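Long-range contacts in fiber protein (PDB 4UMI), which probably forms the trimeric spikes at the capsid vertices of snake adenovirus 1 and attaches the virion to a host-cell receptor through its head domain: residues Ile107-Gln112 and Ala154-Phe159; Phe119-Arg124 and Arg134-Tyr139. One frame throughout, in Å; residues are numbered along the deposited sequence.

Both interactions lie in the fibre head, their centres about 9 Å apart, and they share one antiparallel sheet. Interaction 1 lays helix 154-161 over strand 101-112, an outermost strand of that sheet within the chain; interaction 2 pairs the next two strands, 118-128 and 131-140, as a hairpin. Along the chain the hairpin is nested inside the loop that interaction 1 closes. Strands 101-112 and 118-128 join them directly: Ile107 O lies 2.8 Å from Ala123 N, a probable backbone hydrogen bond. Ala123 also touches the helix through Leu156 and Phe159. Both contacts reach the second subunit, so the same sheet serves the monomer core and the trimer.

Interaction 1: Ile107-Gln112 and Ala154-Phe159; sequences IAEELQ and AELSSF
Glu155, in the first turn of helix 154-161, meets Ile107 of strand 101-112, the two side chains coming from opposite directions. The glutamate is extended, with CG anti to its backbone N (chi1 -172°), and lays its aliphatic part on the isoleucine: Glu155 CG is 3.7 Å from Ile107 CD1. Further out, Glu155 OE2 sits 3.7 Å from Ile107 CG2, so both branches of the isoleucine take part. Leu96 and Pro97 of the second subunit pack on Glu155 and Ile107, respectively.

Leu156 follows and slants across the carboxylate of Glu109. Leu156 CB approaches Glu109 OE1 to 3.5 Å, while Leu156 CD2 lies 3.9 Å from Glu109 CD; the same methyl reaches Leu111 CD1 at 4.3 Å. Ser153, just before the helix, ties the polar groups together, its OG hydrogen-bonding both Glu109 OE1 and the backbone N of Leu156. The nearby helix start would probably stabilise a negative charge on Glu109. Phe159, a turn after Glu155, also turns its CB toward the strand, but packs on Leu105 and Ala123 and meets the ring of Trp168.

The axes of Ile107-Gln112 and Ala154-Phe159 approach to 9.7 Å, their chain directions 112° apart. This is a short helix laid across one face of an antiparallel sheet, in the connection between strands 148-151 and 168-172 of the other sheet of the head.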
ATOM      1  N   ILE A 107       4.455  15.613   0.455  1.00 16.06           N
ATOM      2  CA  ILE A 107       5.691  16.076   1.086  1.00 16.12           C
ATOM      3  C   ILE A 107       6.436  14.878   1.672  1.00 16.44           C
ATOM      4  O   ILE A 107       5.847  13.855   1.964  1.00 15.31           O
ATOM      5  CB  ILE A 107       5.419  17.116   2.222  1.00 18.53           C
ATOM      6  CG1 ILE A 107       4.569  16.550   3.369  1.00 19.01           C
ATOM      7  CG2 ILE A 107       4.795  18.385   1.672  1.00 19.67           C
ATOM      8  CD1 ILE A 107       4.390  17.426   4.602  1.00 21.40           C
ATOM      9  N   ALA A 108       7.727  14.996   1.874  1.00 17.05           N
ATOM     10  CA  ALA A 108       8.532  13.980   2.500  1.00 16.25           C
ATOM     11  C   ALA A 108       9.552  14.610   3.400  1.00 16.65           C
ATOM     12  O   ALA A 108       9.970  15.756   3.188  1.00 18.29           O
ATOM     13  CB  ALA A 108       9.220  13.105   1.496  1.00 18.24           C
ATOM     14  N   GLU A 109      10.000  13.857   4.405  1.00 16.70           N
ATOM     15  CA  GLU A 109      10.900  14.398   5.422  1.00 17.54           C
ATOM     16  C   GLU A 109      11.699  13.243   6.013  1.00 16.12           C
ATOM     17  O   GLU A 109      11.157  12.146   6.201  1.00 16.79           O
ATOM     18  CB  GLU A 109      10.012  15.041   6.485  1.00 21.83           C
ATOM     19  CG  GLU A 109      10.690  15.825   7.557  1.00 23.25           C
ATOM     20  CD  GLU A 109       9.650  16.587   8.336  1.00 21.79           C
ATOM     21  OE1 GLU A 109       8.685  17.146   7.718  1.00 25.76           O
ATOM     22  OE2 GLU A 109       9.807  16.641   9.562  1.00 25.46           O
ATOM     23  N   GLU A 110      12.948  13.494   6.376  1.00 16.47           N
ATOM     24  CA  GLU A 110      13.809  12.515   7.015  1.00 16.56           C
ATOM     25  C   GLU A 110      13.924  12.882   8.481  1.00 17.07           C
ATOM     26  O   GLU A 110      14.181  14.042   8.797  1.00 20.76           O
ATOM     27  CB  GLU A 110      15.184  12.535   6.354  1.00 21.64           C
ATOM     28  CG  GLU A 110      16.115  11.448   6.843  1.00 25.10           C
ATOM     29  CD  GLU A 110      15.887  10.128   6.167  1.00 32.79           C
ATOM     30  OE1 GLU A 110      15.288  10.106   5.072  1.00 33.44           O
ATOM     31  OE2 GLU A 110      16.306   9.104   6.745  1.00 39.92           O
ATOM     32  N   LEU A 111      13.692  11.907   9.356  1.00 16.57           N
ATOM     33  CA  LEU A 111      13.804  12.068  10.808  1.00 18.17           C
ATOM     34  C   LEU A 111      14.875  11.139  11.341  1.00 17.39           C
ATOM     35  O   LEU A 111      15.086  10.055  10.834  1.00 18.05           O
ATOM     36  CB  LEU A 111      12.492  11.745  11.531  1.00 20.69           C
ATOM     37  CG  LEU A 111      11.390  12.784  11.419  1.00 21.66           C
ATOM     38  CD1 LEU A 111      10.910  13.034  10.012  1.00 28.88           C
ATOM     39  CD2 LEU A 111      10.207  12.477  12.294  1.00 23.23           C
ATOM     40  N   GLN A 112      15.567  11.591  12.376  1.00 20.45           N
ATOM     41  CA  GLN A 112      16.612  10.785  12.958  1.00 21.08           C
ATOM     42  C   GLN A 112      16.541  10.927  14.473  1.00 21.25           C
ATOM     43  O   GLN A 112      16.304  12.022  15.007  1.00 23.86           O
ATOM     44  CB  GLN A 112      17.962  11.253  12.411  1.00 26.03           C
ATOM     45  CG  GLN A 112      19.165  10.429  12.826  1.00 30.99           C
ATOM     46  CD  GLN A 112      20.451  10.909  12.170  1.00 39.40           C
ATOM     47  OE1 GLN A 112      20.435  11.487  11.082  1.00 56.38           O
ATOM     48  NE2 GLN A 112      21.567  10.663  12.826  1.00 55.79           N
ATOM     49  N   ALA A 154       6.762  21.468  11.487  1.00 21.49           N
ATOM     50  CA  ALA A 154       5.419  21.928  11.753  1.00 21.30           C
ATOM     51  C   ALA A 154       4.441  21.384  10.734  1.00 20.85           C
ATOM     52  O   ALA A 154       3.312  21.057  11.064  1.00 21.61           O
ATOM     53  CB  ALA A 154       5.385  23.439  11.728  1.00 24.29           C
ATOM     54  N   GLU A 155       4.861  21.319   9.471  1.00 20.44           N
ATOM     55  CA  GLU A 155       3.958  20.860   8.418  1.00 19.75           C
ATOM     56  C   GLU A 155       3.609  19.392   8.592  1.00 18.60           C
ATOM     57  O   GLU A 155       2.432  19.027   8.520  1.00 19.73           O
ATOM     58  CB  GLU A 155       4.563  21.103   7.052  1.00 21.25           C
ATOM     59  CG  GLU A 155       3.584  20.831   5.926  1.00 23.99           C
ATOM     60  CD  GLU A 155       4.065  21.268   4.543  1.00 26.63           C
ATOM     61  OE1 GLU A 155       5.235  21.650   4.367  1.00 29.75           O
ATOM     62  OE2 GLU A 155       3.243  21.178   3.620  1.00 27.85           O
ATOM     63  N   LEU A 156       4.620  18.557   8.838  1.00 18.46           N
ATOM     64  CA  LEU A 156       4.337  17.131   9.063  1.00 18.42           C
ATOM     65  C   LEU A 156       3.507  16.924  10.330  1.00 19.07           C
ATOM     66  O   LEU A 156       2.574  16.106  10.350  1.00 18.78           O
ATOM     67  CB  LEU A 156       5.620  16.332   9.123  1.00 18.20           C
ATOM     68  CG  LEU A 156       5.452  14.822   9.263  1.00 18.69           C
ATOM     69  CD1 LEU A 156       4.588  14.199   8.176  1.00 19.10           C
ATOM     70  CD2 LEU A 156       6.811  14.158   9.283  1.00 19.61           C
ATOM     71  N   SER A 157       3.813  17.714  11.362  1.00 19.04           N
ATOM     72  CA  SER A 157       3.102  17.621  12.605  1.00 19.37           C
ATOM     73  C   SER A 157       1.632  17.958  12.390  1.00 18.93           C
ATOM     74  O   SER A 157       0.766  17.275  12.915  1.00 20.03           O
ATOM     75  CB  SER A 157       3.725  18.531  13.675  1.00 21.31           C
ATOM     76  OG  SER A 157       5.031  18.093  14.030  1.00 23.16           O
ATOM     77  N   SER A 158       1.342  19.016  11.611  1.00 20.91           N
ATOM     78  CA  SER A 158      -0.025  19.393  11.273  0.50 23.12           C
ATOM     79  C   SER A 158      -0.757  18.246  10.579  1.00 20.24           C
ATOM     80  O   SER A 158      -1.884  17.911  10.916  1.00 21.37           O
ATOM     81  CB  SER A 158      -0.013  20.643  10.373  0.50 22.34           C
ATOM     82  OG  SER A 158      -1.324  21.059  10.011  0.50 27.61           O
ATOM     83  N   PHE A 159      -0.108  17.644   9.587  1.00 19.46           N
ATOM     84  CA  PHE A 159      -0.729  16.544   8.840  1.00 17.93           C
ATOM     85  C   PHE A 159      -1.055  15.381   9.801  1.00 17.83           C
ATOM     86  O   PHE A 159      -2.133  14.816   9.756  1.00 19.07           O
ATOM     87  CB  PHE A 159       0.265  16.080   7.792  1.00 16.97           C
ATOM     88  CG  PHE A 159      -0.200  14.905   6.976  1.00 16.82           C
ATOM     89  CD1 PHE A 159      -0.933  15.076   5.839  1.00 18.06           C
ATOM     90  CD2 PHE A 159       0.114  13.606   7.371  1.00 17.05           C
ATOM     91  CE1 PHE A 159      -1.332  14.015   5.059  1.00 18.86           C
ATOM     92  CE2 PHE A 159      -0.281  12.560   6.598  1.00 16.92           C
ATOM     93  CZ  PHE A 159      -0.995  12.759   5.455  1.00 17.97           C
TER

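Interaction 2: Phe119-Arg124 and Arg134-Tyr139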
ATOM      1  N   PHE A 119      14.421   7.492   9.665  1.00 15.67           N
ATOM      2  CA  PHE A 119      13.202   7.198   8.931  1.00 14.71           C
ATOM      3  C   PHE A 119      12.962   8.239   7.860  1.00 15.09           C
ATOM      4  O   PHE A 119      13.279   9.402   8.064  1.00 16.86           O
ATOM      5  CB  PHE A 119      11.952   7.205   9.834  1.00 15.87           C
ATOM      6  CG  PHE A 119      11.653   5.895  10.455  1.00 15.03           C
ATOM      7  CD1 PHE A 119      12.339   5.425  11.549  1.00 15.90           C
ATOM      8  CD2 PHE A 119      10.609   5.152   9.968  1.00 14.38           C
ATOM      9  CE1 PHE A 119      12.014   4.223  12.100  1.00 16.46           C
ATOM     10  CE2 PHE A 119      10.273   3.943  10.512  1.00 16.12           C
ATOM     11  CZ  PHE A 119      10.969   3.488  11.597  1.00 16.44           C
ATOM     12  N   ALA A 120      12.357   7.838   6.745  1.00 14.33           N
ATOM     13  CA  ALA A 120      11.753   8.768   5.819  1.00 13.62           C
ATOM     14  C   ALA A 120      10.270   8.582   5.896  1.00 12.97           C
ATOM     15  O   ALA A 120       9.746   7.450   5.893  1.00 14.29           O
ATOM     16  CB  ALA A 120      12.251   8.529   4.423  1.00 16.06           C
ATOM     17  N   PHE A 121       9.571   9.696   6.009  1.00 13.42           N
ATOM     18  CA  PHE A 121       8.119   9.740   6.004  1.00 14.22           C
ATOM     19  C   PHE A 121       7.660  10.542   4.783  1.00 13.88           C
ATOM     20  O   PHE A 121       8.255  11.562   4.455  1.00 16.32           O
ATOM     21  CB  PHE A 121       7.578  10.375   7.256  1.00 15.68           C
ATOM     22  CG  PHE A 121       7.799   9.552   8.490  1.00 14.61           C
ATOM     23  CD1 PHE A 121       6.948   8.518   8.805  1.00 16.17           C
ATOM     24  CD2 PHE A 121       8.860   9.789   9.331  1.00 17.48           C
ATOM     25  CE1 PHE A 121       7.150   7.753   9.933  1.00 18.60           C
ATOM     26  CE2 PHE A 121       9.057   9.038  10.453  1.00 19.15           C
ATOM     27  CZ  PHE A 121       8.228   8.004  10.720  1.00 17.94           C
ATOM     28  N   GLN A 122       6.569  10.125   4.163  1.00 13.71           N
ATOM     29  CA  GLN A 122       5.893  10.870   3.112  1.00 12.93           C
ATOM     30  C   GLN A 122       4.456  11.063   3.523  1.00 12.62           C
ATOM     31  O   GLN A 122       3.790  10.116   3.954  1.00 13.60           O
ATOM     32  CB  GLN A 122       6.010  10.169   1.747  1.00 13.75           C
ATOM     33  CG  GLN A 122       5.147  10.725   0.625  1.00 14.72           C
ATOM     34  CD  GLN A 122       5.149   9.839  -0.568  1.00 15.31           C
ATOM     35  OE1 GLN A 122       5.532   8.658  -0.486  1.00 16.59           O
ATOM     36  NE2 GLN A 122       4.633  10.347  -1.662  1.00 18.41           N
ATOM     37  N   ALA A 123       3.961  12.286   3.360  1.00 13.03           N
ATOM     38  CA  ALA A 123       2.582  12.617   3.664  1.00 13.39           C
ATOM     39  C   ALA A 123       1.892  13.072   2.382  1.00 13.11           C
ATOM     40  O   ALA A 123       2.344  14.016   1.736  1.00 14.93           O
ATOM     41  CB  ALA A 123       2.530  13.690   4.748  1.00 14.79           C
ATOM     42  N   ARG A 124       0.807  12.401   2.024  1.00 13.63           N
ATOM     43  CA  ARG A 124       0.093  12.659   0.792  1.00 14.92           C
ATOM     44  C   ARG A 124      -1.370  12.893   1.080  1.00 15.02           C
ATOM     45  O   ARG A 124      -1.944  12.209   1.910  1.00 16.66           O
ATOM     46  CB  ARG A 124       0.340  11.548  -0.228  1.00 16.71           C
ATOM     47  CG  ARG A 124      -0.235  11.762  -1.594  1.00 20.55           C
ATOM     48  CD  ARG A 124      -0.109  10.444  -2.361  1.00 27.61           C
ATOM     49  NE  ARG A 124       1.219  10.188  -2.868  1.00 36.91           N
ATOM     50  CZ  ARG A 124       1.605   9.047  -3.447  1.00 41.63           C
ATOM     51  NH1 ARG A 124       0.738   8.031  -3.578  1.00 38.49           N
ATOM     52  NH2 ARG A 124       2.867   8.903  -3.894  1.00 38.80           N
ATOM     53  N   ARG A 134      -5.898  10.847   3.216  1.00 12.63           N
ATOM     54  CA  ARG A 134      -4.589  11.250   3.720  1.00 12.82           C
ATOM     55  C   ARG A 134      -3.788   9.999   4.015  1.00 12.62           C
ATOM     56  O   ARG A 134      -4.247   9.156   4.792  1.00 13.15           O
ATOM     57  CB  ARG A 134      -4.679  12.134   4.952  1.00 15.11           C
ATOM     58  CG  ARG A 134      -5.162  13.526   4.579  1.00 18.06           C
ATOM     59  CD  ARG A 134      -5.534  14.363   5.759  1.00 28.92           C
ATOM     60  NE  ARG A 134      -6.117  15.650   5.325  1.00 33.22           N
ATOM     61  CZ  ARG A 134      -7.155  16.258   5.905  1.00 38.51           C
ATOM     62  NH1 ARG A 134      -7.777  15.727   6.959  1.00 50.85           N
ATOM     63  NH2 ARG A 134      -7.591  17.412   5.423  1.00 36.81           N
ATOM     64  N   THR A 135      -2.638   9.871   3.383  1.00 12.26           N
ATOM     65  CA  THR A 135      -1.771   8.700   3.529  1.00 11.78           C
ATOM     66  C   THR A 135      -0.410   9.079   4.086  1.00 11.64           C
ATOM     67  O   THR A 135       0.237  10.008   3.600  1.00 12.72           O
ATOM     68  CB  THR A 135      -1.561   7.991   2.184  1.00 11.99           C
ATOM     69  OG1 THR A 135      -2.823   7.674   1.579  1.00 13.47           O
ATOM     70  CG2 THR A 135      -0.765   6.715   2.330  1.00 13.18           C
ATOM     71  N   LEU A 136       0.003   8.341   5.112  1.00 12.39           N
ATOM     72  CA  LEU A 136       1.351   8.400   5.649  1.00 11.75           C
ATOM     73  C   LEU A 136       2.144   7.178   5.147  1.00 11.64           C
ATOM     74  O   LEU A 136       1.711   6.055   5.402  1.00 13.04           O
ATOM     75  CB  LEU A 136       1.317   8.399   7.166  1.00 12.28           C
ATOM     76  CG  LEU A 136       2.670   8.517   7.846  1.00 13.98           C
ATOM     77  CD1 LEU A 136       3.297   9.893   7.636  1.00 16.04           C
ATOM     78  CD2 LEU A 136       2.553   8.211   9.341  1.00 14.79           C
ATOM     79  N   PHE A 137       3.268   7.400   4.498  1.00 11.74           N
ATOM     80  CA  PHE A 137       4.174   6.362   4.094  1.00 11.68           C
ATOM     81  C   PHE A 137       5.400   6.467   4.994  1.00 12.33           C
ATOM     82  O   PHE A 137       5.862   7.558   5.304  1.00 13.15           O
ATOM     83  CB  PHE A 137       4.612   6.546   2.635  1.00 12.85           C
ATOM     84  CG  PHE A 137       3.520   6.487   1.625  1.00 12.24           C
ATOM     85  CD1 PHE A 137       2.836   7.622   1.197  1.00 14.10           C
ATOM     86  CD2 PHE A 137       3.231   5.282   1.010  1.00 14.24           C
ATOM     87  CE1 PHE A 137       1.886   7.490   0.188  1.00 15.28           C
ATOM     88  CE2 PHE A 137       2.274   5.174   0.034  1.00 15.47           C
ATOM     89  CZ  PHE A 137       1.586   6.273  -0.371  1.00 16.32           C
ATOM     90  N   ALA A 138       5.889   5.308   5.434  1.00 11.38           N
ATOM     91  CA  ALA A 138       7.062   5.281   6.308  1.00 11.84           C
ATOM     92  C   ALA A 138       8.063   4.231   5.836  1.00 11.82           C
ATOM     93  O   ALA A 138       7.657   3.126   5.465  1.00 11.86           O
ATOM     94  CB  ALA A 138       6.651   4.926   7.724  1.00 12.99           C
ATOM     95  N   TYR A 139       9.346   4.558   5.880  1.00 12.62           N
ATOM     96  CA  TYR A 139      10.401   3.620   5.503  1.00 12.68           C
ATOM     97  C   TYR A 139      11.614   3.809   6.383  1.00 12.96           C
ATOM     98  O   TYR A 139      12.007   4.937   6.674  1.00 13.39           O
ATOM     99  CB  TYR A 139      10.851   3.861   4.037  1.00 13.98           C
ATOM    100  CG  TYR A 139      12.138   3.129   3.697  1.00 12.95           C
ATOM    101  CD1 TYR A 139      12.144   1.768   3.483  1.00 14.91           C
ATOM    102  CD2 TYR A 139      13.363   3.784   3.666  1.00 15.12           C
ATOM    103  CE1 TYR A 139      13.311   1.058   3.264  1.00 15.38           C
ATOM    104  CE2 TYR A 139      14.527   3.092   3.439  1.00 16.92           C
ATOM    105  CZ  TYR A 139      14.499   1.734   3.233  1.00 16.73           C
ATOM    106  OH  TYR A 139      15.646   1.010   3.025  1.00 20.76           O
TER
HETATM  107  O   HOH W   1      -3.382   9.933  -0.017  1.00 16.26           O
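Residues Phe119-Arg124 and Arg134-Tyr139 run antiparallel, their axes at 165° and 4.6 Å apart at closest approach, as the paired arms of a beta hairpin in the fibre head. Ala120 with Tyr139, Gln122 with Phe137 and Arg124 with Thr135 are hydrogen-bonded pairs, each with two N-H...O bonds. The bond from Phe137 N to Gln122 O, 2.8 Å long, is the straightest. Between them lie the non-hydrogen-bonded pairs Phe121 with Ala138 and Ala123 with Leu136.

These last four residues form the apolar face of the hairpin. Phe121 CE1 rests 3.6 Å from Ala138 CB, and Phe121 CD1 lies 4.1 Å from Leu136 CD1. Helix 154-161 and strand 168-172 cover this side.

The other face carries Gln122, Phe137 and Arg124 and belongs to the trimer interface. The extended chain of Gln122 brings its amide alongside the Phe137 ring; the planes are 29° apart and Gln122 OE1 is 3.3 Å from Phe137 CD1. That oxygen is hydrogen-bonded to Lys133 of the second subunit, which also makes a cation-pi contact with Phe137. Glu126 of the same neighbour accepts a hydrogen bond from Gln122 NE2 and forms a salt bridge with Arg124 NH2, which probably explains how these two donors can sit close together.

The guanidinium of Arg124 crosses Phe137 at 61° between planes, with Phe137 CE1 over its centre and Arg124 NH1 3.8 Å from Phe137 CZ.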